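Local coordinates for Glyco_hydro_cc domain-containing protein (Cryptococcus neoformans, PDB 6UBC), which binds oligosaccharides, probably those derived from beta-1,3-glucan, and belongs to subgroup VII of glycoside hydrolase family 128, at residues I219-D224 / Y268-E273; S292-T297 / S306-P311; Y357-N360 / P365-V368; S387-F392 / P419-I424. All coordinates share one frame; numbering follows the deposited sequence.

Interaction 1 of 4, residues I219-D224 / Y268-E273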
loop_
_atom_site.group_PDB
_atom_site.type_symbol
_atom_site.label_atom_id
_atom_site.label_comp_id
_atom_site.label_asym_id
_atom_site.label_seq_id
_atom_site.Cartn_x
_atom_site.Cartn_y
_atom_site.Cartn_z
ATOM N N ILE A 219 6.165 1.427 14.077
ATOM C CA ILE A 219 5.217 1.238 12.953
ATOM C C ILE A 219 3.885 0.777 13.513
ATOM O O ILE A 219 3.890 0.097 14.616
ATOM C CB ILE A 219 5.766 0.202 11.970
ATOM C CG1 ILE A 219 6.227 -1.092 12.651
ATOM C CG2 ILE A 219 6.842 0.822 11.127
ATOM C CD1 ILE A 219 6.224 -2.256 11.638
ATOM N N GLY A 220 2.783 1.150 12.850
ATOM C CA GLY A 220 1.442 0.711 13.242
ATOM C C GLY A 220 1.002 -0.605 12.623
ATOM O O GLY A 220 0.054 -1.232 13.156
ATOM N N TRP A 221 1.639 -1.012 11.515
ATOM C CA TRP A 221 1.075 -2.029 10.614
ATOM C C TRP A 221 2.115 -2.475 9.614
ATOM O O TRP A 221 3.163 -1.754 9.427
ATOM C CB TRP A 221 -0.148 -1.483 9.889
ATOM C CG TRP A 221 0.107 -0.335 8.953
ATOM C CD1 TRP A 221 0.434 0.949 9.320
ATOM C CD2 TRP A 221 0.224 -0.363 7.526
ATOM N NE1 TRP A 221 0.673 1.733 8.228
ATOM C CE2 TRP A 221 0.489 0.960 7.100
ATOM C CE3 TRP A 221 0.074 -1.358 6.560
ATOM C CZ2 TRP A 221 0.644 1.289 5.758
ATOM C CZ3 TRP A 221 0.162 -1.005 5.230
ATOM C CH2 TRP A 221 0.440 0.302 4.845
ATOM N N TYR A 222 1.818 -3.614 9.000
ATOM C CA TYR A 222 2.710 -4.211 8.008
ATOM C C TYR A 222 1.960 -5.197 7.141
ATOM O O TYR A 222 0.940 -5.764 7.512
ATOM C CB TYR A 222 3.855 -4.911 8.731
ATOM C CG TYR A 222 3.427 -5.927 9.768
ATOM C CD1 TYR A 222 3.240 -5.591 11.102
ATOM C CD2 TYR A 222 3.281 -7.245 9.416
ATOM C CE1 TYR A 222 2.858 -6.550 12.024
ATOM C CE2 TYR A 222 2.897 -8.219 10.306
ATOM C CZ TYR A 222 2.675 -7.873 11.637
ATOM O OH TYR A 222 2.312 -8.830 12.551
ATOM N N TYR A 223 2.528 -5.424 5.969
ATOM C CA TYR A 223 2.009 -6.439 5.021
ATOM C C TYR A 223 3.154 -6.851 4.116
ATOM O O TYR A 223 4.160 -6.066 4.000
ATOM C CB TYR A 223 0.843 -5.868 4.231
ATOM C CG TYR A 223 1.209 -4.973 3.059
ATOM C CD1 TYR A 223 1.752 -3.696 3.235
ATOM C CD2 TYR A 223 0.942 -5.364 1.762
ATOM C CE1 TYR A 223 2.069 -2.886 2.157
ATOM C CE2 TYR A 223 1.179 -4.529 0.685
ATOM C CZ TYR A 223 1.780 -3.295 0.871
ATOM O OH TYR A 223 2.053 -2.455 -0.193
ATOM N N ASP A 224 2.964 -7.975 3.427
ATOM C CA ASP A 224 4.057 -8.589 2.630
ATOM C C ASP A 224 3.525 -9.139 1.297
ATOM O O ASP A 224 4.179 -10.040 0.736
ATOM C CB ASP A 224 4.810 -9.625 3.455
ATOM C CG ASP A 224 3.990 -10.878 3.722
ATOM O OD1 ASP A 224 2.803 -10.905 3.374
ATOM O OD2 ASP A 224 4.569 -11.821 4.275
ATOM N N TYR A 268 -7.756 -5.654 8.508
ATOM C CA TYR A 268 -7.552 -4.845 7.280
ATOM C C TYR A 268 -7.323 -5.764 6.077
ATOM O O TYR A 268 -6.562 -6.748 6.180
ATOM C CB TYR A 268 -6.283 -3.988 7.420
ATOM C CG TYR A 268 -6.242 -3.141 8.664
ATOM C CD1 TYR A 268 -6.853 -1.895 8.706
ATOM C CD2 TYR A 268 -5.739 -3.641 9.851
ATOM C CE1 TYR A 268 -6.878 -1.137 9.875
ATOM C CE2 TYR A 268 -5.732 -2.880 11.011
ATOM C CZ TYR A 268 -6.322 -1.630 11.032
ATOM O OH TYR A 268 -6.342 -0.917 12.220
ATOM N N ILE A 269 -7.896 -5.398 4.924
ATOM C CA ILE A 269 -7.643 -6.134 3.659
ATOM C C ILE A 269 -7.223 -5.132 2.608
ATOM O O ILE A 269 -8.039 -4.209 2.328
ATOM C CB ILE A 269 -8.872 -6.880 3.207
ATOM C CG1 ILE A 269 -9.320 -7.929 4.221
ATOM C CG2 ILE A 269 -8.559 -7.525 1.879
ATOM C CD1 ILE A 269 -10.755 -8.359 4.036
ATOM N N ILE A 270 -5.996 -5.260 2.109
ATOM C CA ILE A 270 -5.572 -4.508 0.897
ATOM C C ILE A 270 -5.995 -5.274 -0.364
ATOM O O ILE A 270 -5.764 -6.492 -0.477
ATOM C CB ILE A 270 -4.076 -4.249 0.952
ATOM C CG1 ILE A 270 -3.741 -3.373 2.150
ATOM C CG2 ILE A 270 -3.589 -3.701 -0.418
ATOM C CD1 ILE A 270 -2.240 -3.215 2.374
ATOM N N GLY A 271 -6.583 -4.563 -1.323
ATOM C CA GLY A 271 -7.001 -5.067 -2.624
ATOM C C GLY A 271 -5.840 -5.194 -3.604
ATOM O O GLY A 271 -4.652 -4.995 -3.248
ATOM N N PHE A 272 -6.195 -5.472 -4.841
ATOM C CA PHE A 272 -5.252 -5.997 -5.842
ATOM C C PHE A 272 -4.095 -5.029 -6.062
ATOM O O PHE A 272 -4.274 -3.801 -6.105
ATOM C CB PHE A 272 -5.959 -6.263 -7.162
ATOM C CG PHE A 272 -7.299 -6.924 -6.965
ATOM C CD1 PHE A 272 -7.380 -8.163 -6.389
ATOM C CD2 PHE A 272 -8.477 -6.272 -7.305
ATOM C CE1 PHE A 272 -8.610 -8.783 -6.196
ATOM C CE2 PHE A 272 -9.709 -6.889 -7.148
ATOM C CZ PHE A 272 -9.771 -8.159 -6.600
ATOM N N GLU A 273 -2.941 -5.645 -6.250
ATOM C CA GLU A 273 -1.712 -4.923 -6.582
ATOM C C GLU A 273 -1.727 -4.458 -8.033
ATOM O O GLU A 273 -1.539 -5.304 -8.905
ATOM C CB GLU A 273 -0.509 -5.859 -6.406
ATOM C CG GLU A 273 0.810 -5.175 -6.660
ATOM C CD GLU A 273 1.367 -4.374 -5.507
ATOM O OE1 GLU A 273 0.780 -4.427 -4.380
ATOM O OE2 GLU A 273 2.428 -3.706 -5.779
HETATM O O HOH W 1 0.190 -2.631 -2.359
#

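Interaction 2 of 4, residues S292-T297 / S306-P311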
loop_
_atom_site.group_PDB
_atom_site.type_symbol
_atom_site.label_atom_id
_atom_site.label_comp_id
_atom_site.label_asym_id
_atom_site.label_seq_id
_atom_site.Cartn_x
_atom_site.Cartn_y
_atom_site.Cartn_z
ATOM N N SER A 292 -15.966 -8.280 -9.959
ATOM C CA SER A 292 -16.624 -9.537 -9.550
ATOM C C SER A 292 -15.813 -10.204 -8.422
ATOM O O SER A 292 -16.438 -10.627 -7.440
ATOM C CB SER A 292 -16.857 -10.469 -10.710
ATOM O OG SER A 292 -17.524 -11.618 -10.164
ATOM N N LEU A 293 -14.473 -10.248 -8.496
ATOM C CA LEU A 293 -13.630 -10.913 -7.463
ATOM C C LEU A 293 -13.701 -10.126 -6.147
ATOM O O LEU A 293 -13.808 -10.730 -5.091
ATOM C CB LEU A 293 -12.201 -11.031 -7.983
ATOM C CG LEU A 293 -11.231 -11.738 -7.047
ATOM C CD1 LEU A 293 -11.733 -13.128 -6.739
ATOM C CD2 LEU A 293 -9.836 -11.814 -7.709
ATOM N N TRP A 294 -13.599 -8.794 -6.246
ATOM C CA TRP A 294 -13.734 -7.886 -5.102
ATOM C C TRP A 294 -15.050 -8.204 -4.374
ATOM O O TRP A 294 -15.032 -8.499 -3.171
ATOM C CB TRP A 294 -13.682 -6.446 -5.620
ATOM C CG TRP A 294 -13.966 -5.476 -4.518
ATOM C CD1 TRP A 294 -15.203 -5.060 -4.157
ATOM C CD2 TRP A 294 -13.032 -4.783 -3.663
ATOM N NE1 TRP A 294 -15.101 -4.171 -3.127
ATOM C CE2 TRP A 294 -13.791 -3.986 -2.793
ATOM C CE3 TRP A 294 -11.626 -4.731 -3.556
ATOM C CZ2 TRP A 294 -13.216 -3.178 -1.819
ATOM C CZ3 TRP A 294 -11.044 -3.945 -2.587
ATOM C CH2 TRP A 294 -11.836 -3.162 -1.735
ATOM N N ASP A 295 -16.140 -8.238 -5.112
ATOM C CA ASP A 295 -17.483 -8.399 -4.538
ATOM C C ASP A 295 -17.636 -9.799 -3.935
ATOM O O ASP A 295 -18.140 -9.879 -2.811
ATOM C CB ASP A 295 -18.599 -8.100 -5.533
ATOM C CG ASP A 295 -18.867 -6.600 -5.613
ATOM O OD1 ASP A 295 -18.681 -5.915 -4.570
ATOM O OD2 ASP A 295 -19.204 -6.152 -6.697
ATOM N N SER A 296 -17.101 -10.828 -4.576
ATOM C CA SER A 296 -17.335 -12.220 -4.142
ATOM C C SER A 296 -16.406 -12.630 -3.025
ATOM O O SER A 296 -16.805 -13.479 -2.240
ATOM C CB SER A 296 -17.192 -13.159 -5.289
ATOM O OG SER A 296 -15.835 -13.294 -5.671
ATOM N N THR A 297 -15.191 -12.109 -2.960
ATOM C CA THR A 297 -14.069 -12.686 -2.172
ATOM C C THR A 297 -13.523 -11.728 -1.109
ATOM O O THR A 297 -13.226 -12.189 -0.035
ATOM C CB THR A 297 -12.999 -13.180 -3.151
ATOM O OG1 THR A 297 -13.625 -14.098 -4.036
ATOM C CG2 THR A 297 -11.834 -13.893 -2.513
ATOM N N SER A 306 -14.027 -6.252 8.826
ATOM C CA SER A 306 -12.752 -5.985 8.092
ATOM C C SER A 306 -12.849 -4.592 7.471
ATOM O O SER A 306 -13.938 -4.238 6.936
ATOM C CB SER A 306 -12.465 -7.038 7.071
ATOM O OG SER A 306 -12.345 -8.297 7.704
ATOM N N ILE A 307 -11.789 -3.798 7.601
ATOM C CA ILE A 307 -11.644 -2.521 6.860
ATOM C C ILE A 307 -11.146 -2.834 5.430
ATOM O O ILE A 307 -10.095 -3.544 5.307
ATOM C CB ILE A 307 -10.712 -1.563 7.613
ATOM C CG1 ILE A 307 -11.338 -1.057 8.907
ATOM C CG2 ILE A 307 -10.327 -0.397 6.757
ATOM C CD1 ILE A 307 -10.327 -0.530 9.882
ATOM N N LEU A 308 -11.841 -2.330 4.395
ATOM C CA LEU A 308 -11.518 -2.633 2.983
ATOM C C LEU A 308 -10.708 -1.497 2.365
ATOM O O LEU A 308 -11.134 -0.338 2.350
ATOM C CB LEU A 308 -12.753 -2.862 2.168
ATOM C CG LEU A 308 -13.669 -3.953 2.715
ATOM C CD1 LEU A 308 -14.712 -4.244 1.669
ATOM C CD2 LEU A 308 -12.882 -5.204 3.082
ATOM N N ILE A 309 -9.517 -1.851 1.893
ATOM C CA ILE A 309 -8.612 -0.912 1.206
ATOM C C ILE A 309 -8.656 -1.252 -0.293
ATOM O O ILE A 309 -8.516 -2.396 -0.666
ATOM C CB ILE A 309 -7.227 -0.997 1.831
ATOM C CG1 ILE A 309 -7.321 -0.544 3.297
ATOM C CG2 ILE A 309 -6.198 -0.206 1.068
ATOM C CD1 ILE A 309 -6.771 -1.577 4.262
ATOM N N SER A 310 -8.789 -0.249 -1.135
ATOM C CA SER A 310 -9.068 -0.417 -2.589
ATOM C C SER A 310 -7.859 -1.071 -3.254
ATOM O O SER A 310 -6.751 -1.108 -2.692
ATOM C CB SER A 310 -9.367 0.913 -3.231
ATOM O OG SER A 310 -8.215 1.667 -3.525
ATOM N N PRO A 311 -8.023 -1.557 -4.510
ATOM C CA PRO A 311 -6.850 -1.850 -5.329
ATOM C C PRO A 311 -5.983 -0.599 -5.519
ATOM O O PRO A 311 -6.470 0.530 -5.435
ATOM C CB PRO A 311 -7.406 -2.296 -6.703
ATOM C CG PRO A 311 -8.866 -2.682 -6.381
ATOM C CD PRO A 311 -9.276 -1.688 -5.290
#

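Interaction 3 of 4, residues Y357-N360 / P365-V368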
loop_
_atom_site.group_PDB
_atom_site.type_symbol
_atom_site.label_atom_id
_atom_site.label_comp_id
_atom_site.label_asym_id
_atom_site.label_seq_id
_atom_site.Cartn_x
_atom_site.Cartn_y
_atom_site.Cartn_z
ATOM N N TYR A 357 -5.627 14.097 -6.343
ATOM C CA TYR A 357 -6.485 13.438 -7.334
ATOM C C TYR A 357 -7.420 12.464 -6.609
ATOM O O TYR A 357 -8.684 12.453 -6.847
ATOM C CB TYR A 357 -5.681 12.767 -8.451
ATOM C CG TYR A 357 -6.598 11.958 -9.318
ATOM C CD1 TYR A 357 -7.443 12.551 -10.234
ATOM C CD2 TYR A 357 -6.779 10.607 -9.081
ATOM C CE1 TYR A 357 -8.375 11.823 -10.946
ATOM C CE2 TYR A 357 -7.726 9.876 -9.769
ATOM C CZ TYR A 357 -8.529 10.485 -10.722
ATOM O OH TYR A 357 -9.485 9.762 -11.374
ATOM N N TYR A 358 -6.855 11.607 -5.756
ATOM C CA TYR A 358 -7.619 10.510 -5.142
ATOM C C TYR A 358 -8.584 11.034 -4.081
ATOM O O TYR A 358 -9.697 10.425 -3.978
ATOM C CB TYR A 358 -6.703 9.382 -4.666
ATOM C CG TYR A 358 -6.215 8.577 -5.847
ATOM C CD1 TYR A 358 -7.049 7.666 -6.481
ATOM C CD2 TYR A 358 -4.975 8.793 -6.403
ATOM C CE1 TYR A 358 -6.634 6.919 -7.569
ATOM C CE2 TYR A 358 -4.515 8.044 -7.481
ATOM C CZ TYR A 358 -5.346 7.102 -8.070
ATOM O OH TYR A 358 -4.942 6.376 -9.157
ATOM N N TYR A 359 -8.186 12.054 -3.321
ATOM C CA TYR A 359 -9.074 12.668 -2.310
ATOM C C TYR A 359 -10.208 13.459 -2.998
ATOM O O TYR A 359 -11.406 13.238 -2.696
ATOM C CB TYR A 359 -8.320 13.510 -1.283
ATOM C CG TYR A 359 -9.194 13.687 -0.073
ATOM C CD1 TYR A 359 -9.334 12.627 0.836
ATOM C CD2 TYR A 359 -9.998 14.799 0.084
ATOM C CE1 TYR A 359 -10.151 12.746 1.950
ATOM C CE2 TYR A 359 -10.863 14.915 1.159
ATOM C CZ TYR A 359 -10.932 13.888 2.082
ATOM O OH TYR A 359 -11.715 14.002 3.193
ATOM N N ASN A 360 -9.884 14.258 -4.012
ATOM C CA ASN A 360 -10.922 15.042 -4.730
ATOM C C ASN A 360 -11.902 14.103 -5.414
ATOM O O ASN A 360 -13.085 14.385 -5.416
ATOM C CB ASN A 360 -10.289 16.013 -5.726
ATOM C CG ASN A 360 -9.552 17.109 -5.008
ATOM O OD1 ASN A 360 -9.751 17.299 -3.821
ATOM N ND2 ASN A 360 -8.698 17.830 -5.702
ATOM N N PRO A 365 -10.597 8.475 3.160
ATOM C CA PRO A 365 -9.268 8.424 3.719
ATOM C C PRO A 365 -8.362 7.573 2.839
ATOM O O PRO A 365 -8.847 6.627 2.217
ATOM C CB PRO A 365 -9.419 7.793 5.118
ATOM C CG PRO A 365 -10.893 7.889 5.435
ATOM C CD PRO A 365 -11.643 8.059 4.124
ATOM N N ILE A 366 -7.074 7.886 2.886
ATOM C CA ILE A 366 -6.056 7.282 1.984
ATOM C C ILE A 366 -5.056 6.450 2.778
ATOM O O ILE A 366 -4.604 6.884 3.862
ATOM C CB ILE A 366 -5.373 8.378 1.174
ATOM C CG1 ILE A 366 -6.317 8.816 0.051
ATOM C CG2 ILE A 366 -4.000 7.961 0.633
ATOM C CD1 ILE A 366 -5.968 10.145 -0.548
ATOM N N TRP A 367 -4.658 5.329 2.203
ATOM C CA TRP A 367 -3.462 4.595 2.627
ATOM C C TRP A 367 -2.497 4.619 1.457
ATOM O O TRP A 367 -2.892 4.281 0.329
ATOM C CB TRP A 367 -3.773 3.152 3.045
ATOM C CG TRP A 367 -4.267 2.947 4.433
ATOM C CD1 TRP A 367 -4.870 3.831 5.276
ATOM C CD2 TRP A 367 -4.129 1.723 5.152
ATOM N NE1 TRP A 367 -5.166 3.242 6.453
ATOM C CE2 TRP A 367 -4.717 1.941 6.422
ATOM C CE3 TRP A 367 -3.588 0.474 4.842
ATOM C CZ2 TRP A 367 -4.837 0.917 7.360
ATOM C CZ3 TRP A 367 -3.648 -0.534 5.789
ATOM C CH2 TRP A 367 -4.262 -0.302 7.050
ATOM N N VAL A 368 -1.288 5.058 1.698
ATOM C CA VAL A 368 -0.195 4.943 0.685
ATOM C C VAL A 368 0.469 3.604 0.974
ATOM O O VAL A 368 1.397 3.548 1.811
ATOM C CB VAL A 368 0.767 6.138 0.704
ATOM C CG1 VAL A 368 1.829 6.042 -0.388
ATOM C CG2 VAL A 368 0.029 7.445 0.488
#

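Interaction 4 of 4, residues S387-F392 / P419-I424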
loop_
_atom_site.group_PDB
_atom_site.type_symbol
_atom_site.label_atom_id
_atom_site.label_comp_id
_atom_site.label_asym_id
_atom_site.label_seq_id
_atom_site.Cartn_x
_atom_site.Cartn_y
_atom_site.Cartn_z
ATOM N N SER A 387 21.676 11.021 -1.657
ATOM C CA SER A 387 21.389 12.321 -1.018
ATOM C C SER A 387 19.963 12.772 -1.380
ATOM O O SER A 387 19.110 13.101 -0.503
ATOM C CB SER A 387 22.420 13.297 -1.471
ATOM O OG SER A 387 22.163 14.446 -0.738
ATOM N N GLU A 388 19.608 12.663 -2.653
ATOM C CA GLU A 388 18.235 13.021 -3.082
ATOM C C GLU A 388 17.249 12.050 -2.444
ATOM O O GLU A 388 16.147 12.517 -2.064
ATOM C CB GLU A 388 18.167 12.895 -4.618
ATOM C CG GLU A 388 16.808 13.141 -5.252
ATOM C CD GLU A 388 16.683 12.767 -6.749
ATOM O OE1 GLU A 388 17.644 12.141 -7.288
ATOM O OE2 GLU A 388 15.623 13.093 -7.393
ATOM N N ILE A 389 17.575 10.741 -2.380
ATOM C CA ILE A 389 16.694 9.734 -1.720
ATOM C C ILE A 389 16.428 10.107 -0.275
ATOM O O ILE A 389 15.290 10.025 0.130
ATOM C CB ILE A 389 17.271 8.311 -1.862
ATOM C CG1 ILE A 389 17.032 7.841 -3.300
ATOM C CG2 ILE A 389 16.720 7.345 -0.849
ATOM C CD1 ILE A 389 17.889 6.662 -3.747
ATOM N N ASN A 390 17.467 10.433 0.471
ATOM C CA ASN A 390 17.329 10.793 1.901
ATOM C C ASN A 390 16.374 11.987 2.042
ATOM O O ASN A 390 15.499 11.957 2.915
ATOM C CB ASN A 390 18.668 11.094 2.554
ATOM C CG ASN A 390 19.552 9.893 2.702
ATOM O OD1 ASN A 390 19.088 8.737 2.718
ATOM N ND2 ASN A 390 20.833 10.157 2.786
ATOM N N THR A 391 16.562 13.018 1.222
ATOM C CA THR A 391 15.723 14.240 1.255
ATOM C C THR A 391 14.260 13.895 0.980
ATOM O O THR A 391 13.343 14.349 1.731
ATOM C CB THR A 391 16.213 15.307 0.288
ATOM O OG1 THR A 391 17.565 15.599 0.644
ATOM C CG2 THR A 391 15.309 16.504 0.337
ATOM N N PHE A 392 14.065 13.041 -0.005
ATOM C CA PHE A 392 12.730 12.546 -0.387
ATOM C C PHE A 392 12.083 11.828 0.784
ATOM O O PHE A 392 10.915 12.101 1.032
ATOM C CB PHE A 392 12.815 11.665 -1.626
ATOM C CG PHE A 392 11.477 11.191 -2.091
ATOM C CD1 PHE A 392 10.729 11.979 -2.938
ATOM C CD2 PHE A 392 11.023 9.913 -1.759
ATOM C CE1 PHE A 392 9.538 11.503 -3.461
ATOM C CE2 PHE A 392 9.833 9.442 -2.257
ATOM C CZ PHE A 392 9.057 10.266 -3.067
ATOM N N PRO A 419 18.975 0.043 -6.438
ATOM C CA PRO A 419 19.645 -0.584 -5.318
ATOM C C PRO A 419 19.777 0.345 -4.086
ATOM O O PRO A 419 19.701 -0.122 -2.959
ATOM C CB PRO A 419 21.040 -0.849 -5.873
ATOM C CG PRO A 419 20.834 -0.959 -7.355
ATOM C CD PRO A 419 19.797 0.086 -7.668
ATOM N N GLU A 420 19.894 1.645 -4.343
ATOM C CA GLU A 420 19.995 2.682 -3.290
ATOM C C GLU A 420 18.658 2.787 -2.518
ATOM O O GLU A 420 18.678 3.123 -1.336
ATOM C CB GLU A 420 20.451 4.016 -3.874
ATOM C CG GLU A 420 21.839 3.986 -4.471
ATOM C CD GLU A 420 21.920 3.732 -5.973
ATOM O OE1 GLU A 420 20.936 3.261 -6.558
ATOM O OE2 GLU A 420 22.975 4.028 -6.522
ATOM N N TRP A 421 17.545 2.467 -3.154
ATOM C CA TRP A 421 16.226 2.455 -2.488
ATOM C C TRP A 421 16.083 1.211 -1.579
ATOM O O TRP A 421 15.313 1.263 -0.576
ATOM C CB TRP A 421 15.124 2.547 -3.563
ATOM C CG TRP A 421 13.767 2.735 -2.926
ATOM C CD1 TRP A 421 12.905 1.771 -2.550
ATOM C CD2 TRP A 421 13.301 3.938 -2.299
ATOM N NE1 TRP A 421 11.830 2.307 -1.893
ATOM C CE2 TRP A 421 12.060 3.644 -1.709
ATOM C CE3 TRP A 421 13.759 5.264 -2.262
ATOM C CZ2 TRP A 421 11.315 4.577 -0.987
ATOM C CZ3 TRP A 421 13.008 6.209 -1.577
ATOM C CH2 TRP A 421 11.787 5.877 -0.954
ATOM N N ASP A 422 16.817 0.116 -1.822
ATOM C CA ASP A 422 16.663 -1.098 -0.981
ATOM C C ASP A 422 16.730 -0.702 0.507
ATOM O O ASP A 422 17.648 0.053 0.882
ATOM C CB ASP A 422 17.734 -2.159 -1.275
ATOM C CG ASP A 422 17.627 -2.953 -2.568
ATOM O OD1 ASP A 422 16.576 -2.943 -3.162
ATOM O OD2 ASP A 422 18.663 -3.518 -2.968
ATOM N N MET A 423 15.757 -1.157 1.301
ATOM C CA MET A 423 15.760 -0.923 2.764
ATOM C C MET A 423 16.715 -1.915 3.437
ATOM O O MET A 423 17.281 -1.550 4.468
ATOM C CB MET A 423 14.336 -1.084 3.306
ATOM C CG MET A 423 14.232 -1.010 4.849
ATOM S SD MET A 423 12.435 -0.800 5.209
ATOM C CE MET A 423 12.318 0.980 5.113
ATOM N N ILE A 424 16.774 -3.151 2.924
ATOM C CA ILE A 424 17.580 -4.277 3.480
ATOM C C ILE A 424 18.561 -4.753 2.412
ATOM O O ILE A 424 18.176 -4.887 1.217
ATOM C CB ILE A 424 16.687 -5.420 4.005
ATOM C CG1 ILE A 424 15.587 -4.971 4.979
ATOM C CG2 ILE A 424 17.572 -6.512 4.610
ATOM C CD1 ILE A 424 16.097 -4.441 6.315
#

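Interaction 1 of 4, residues I219-D224 / Y268-E273
Ile270 reaches both Tyr223 and Trp221 with one atom, its CD1 methyl. CD1 sits over the centre of the Tyr223 ring, 3.9 Å from the centroid and 10° off the ring normal, a CH-pi contact. The same CD1 approaches Trp221 CZ3 obliquely at 4.3 Å. CG1 of Ile270 lies beside its own backbone N, opposite the carbonyl carbon (chi1 -63°), and the chain is extended beyond it, which sends the methyl across to the phenol at about a right angle. Past the ring, a water lies 2.9 Å from Tyr223 OH and 2.8 Å from Glu273 OE1 and bridges the two segments. In the next shell, Tyr223 OH also hydrogen-bonds to Thr369 O, Trp221 NE1 to Lys203 O, and the Trp221 ring meets Trp367. Strand 237-241 runs between the two strands in the sheet, so the contact skips one strand of what is evidently a (beta/alpha)8 barrel, as in other glycoside hydrolases of this family. Chemically, the contact pairs a dispersive methyl-on-ring interaction with a polar end, where Thr369 and the water give the buried phenol its polar partners and would limit its movement.

Interaction 2 of 4, residues S292-T297 / S306-P311
Trp294 packs the outer helix 287-298 against strand 307-309 in an apolar helix-on-sheet contact of the (beta/alpha)8 barrel, and it alone carries the helix side. Its six-membered ring slots in edge first. With CG anti to the backbone N (chi1 174°), the indole stands out from the helix and reaches the strand with CZ2, CH2 and CZ3. Leu308 offers CD1 at 3.9 Å from Trp294 CZ2, and its CB also lies close by; the approach to the indole is oblique. Just past the strand, Pro311 CD comes within 3.9 Å of Trp294 CZ3, again obliquely. Between them the Ile309 carbonyl faces the ring edge near its plane, with O 3.5 Å from Trp294 CZ3, so that the electropositive ring C-H edge meets the electronegative oxygen. Ser310 contributes mainly backbone to the wall around the ring. Its own hydroxyl is turned to the chain, where OG donates to Pro311 O at 2.8 Å, tilted 33° from that carbonyl plane. The indole N-H is satisfied by Thr334 O, while Asp295, next along the helix, takes the backbone N-H groups of Ser333 and Thr334. Phe328 of helix 324-331 meets the Trp294 ring edge-to-face, Ile269 of strand 268-270 touches Leu308, and the whole completes the unit of strand 268-270, helix 287-298 and strand 307-309.

Interaction 3 of 4, residues Y357-N360 / P365-V368
Tyr358 of helix 348-362 touches Ile366 with the root of its side chain: Tyr358 CB lies 4.3 Å from Ile366 CD1. The ring then leads away from the strand. It is covered on one face by the neighbouring Tyr357, whose CD2 stands 3.6 Å above the plane of the Tyr358 ring, over its centre. The hydroxyl of Tyr358 ends at Gln316 O, a hydrogen bond that fixes the far end of the phenol. One residue on, Tyr359 gives the same methyl its closest neighbour in the helix, the backbone: Ile366 CD1 is 4.0 Å from Tyr359 N and 4.2 Å from Tyr359 CB. The methyl lies near the plane of the Tyr359 ring and so meets it at its edge. A chi1 of -161° swings the Tyr359 ring to the side opposite its backbone N, past the methyl and towards the start of the strand, where Tyr359 CE1 stands 4.5 Å from Pro365 N, while Arg405 packs against the same side chain. Ile366 thus rests its CD1 against the roots of two consecutive tyrosines. In the beta-alpha-beta crossover of strand 339-345, helix 348-362 and strand 366-375, Ile366 faces the helix and also touches Leu341, whereas Trp367 lies on the opposite side of the strand, packing with Tyr268; strand 406-411 flanks strand 366-375 on its other side.

Interaction 4 of 4, residues S387-F392 / P419-I424
Glu420 meets Ile389 of helix 386-402 with its aliphatic root, Glu420 CB resting 3.7 Å from Ile389 CD1, and the two side chains cross at about a right angle. The glutamate chain bends at chi2 (95°), which carries the carboxylate away from Ile389 and leaves CB as the contact surface; the side chain also touches Gln386. Trp421 follows and supplies the broad surface. At chi1 -172° the indole points away from its own backbone N, bringing its benzo part to the helix. The branch methyl Ile389 CG2 approaches Trp421 CE3 obliquely at 3.9 Å and lies equally near CZ3. One turn further along the helix, Phe392 presents the edge of its ring, with CD2 at 4.2 Å from Trp421 CH2, and that pair also crosses at about a right angle. Phe392 packs on Cys373 and Ile389 on Cys383, the two halves of a disulfide. Other residues hold the rest of the indole: NE1 hydrogen-bonds to Ser412 O, the ring stacks with Tyr411, and Phe371, Ala372 and Cys373 of strand 366-375 line it. At the close of this turn, Asp422 N bonds to Pro419 O at 3.1 Å. The arrangement is that of a long beta-to-alpha loop folded against the preceding barrel helix at the C-terminal end of the strands, the end on which (beta/alpha)8 glycoside hydrolases generally carry their substrate site.

Along the chain the four contacts come in series, and none nests in or crosses another. Interaction 1 closes first, joining side chains of strands 221-223 and 268-270 past the intervening strand 237-241. Interaction 2 then closes the short return from helix 287-298 to strand 307-309, which pairs directly with strand 268-270 of interaction 1. Interaction 3 closes the tight turn after helix 348-362, and its Trp367 reaches interactions 1 and 2, so these three share one interior. Interaction 4 closes the last and outermost excursion, its centre about 33 Å from that of interaction 2 and on the other side of the chain's centre.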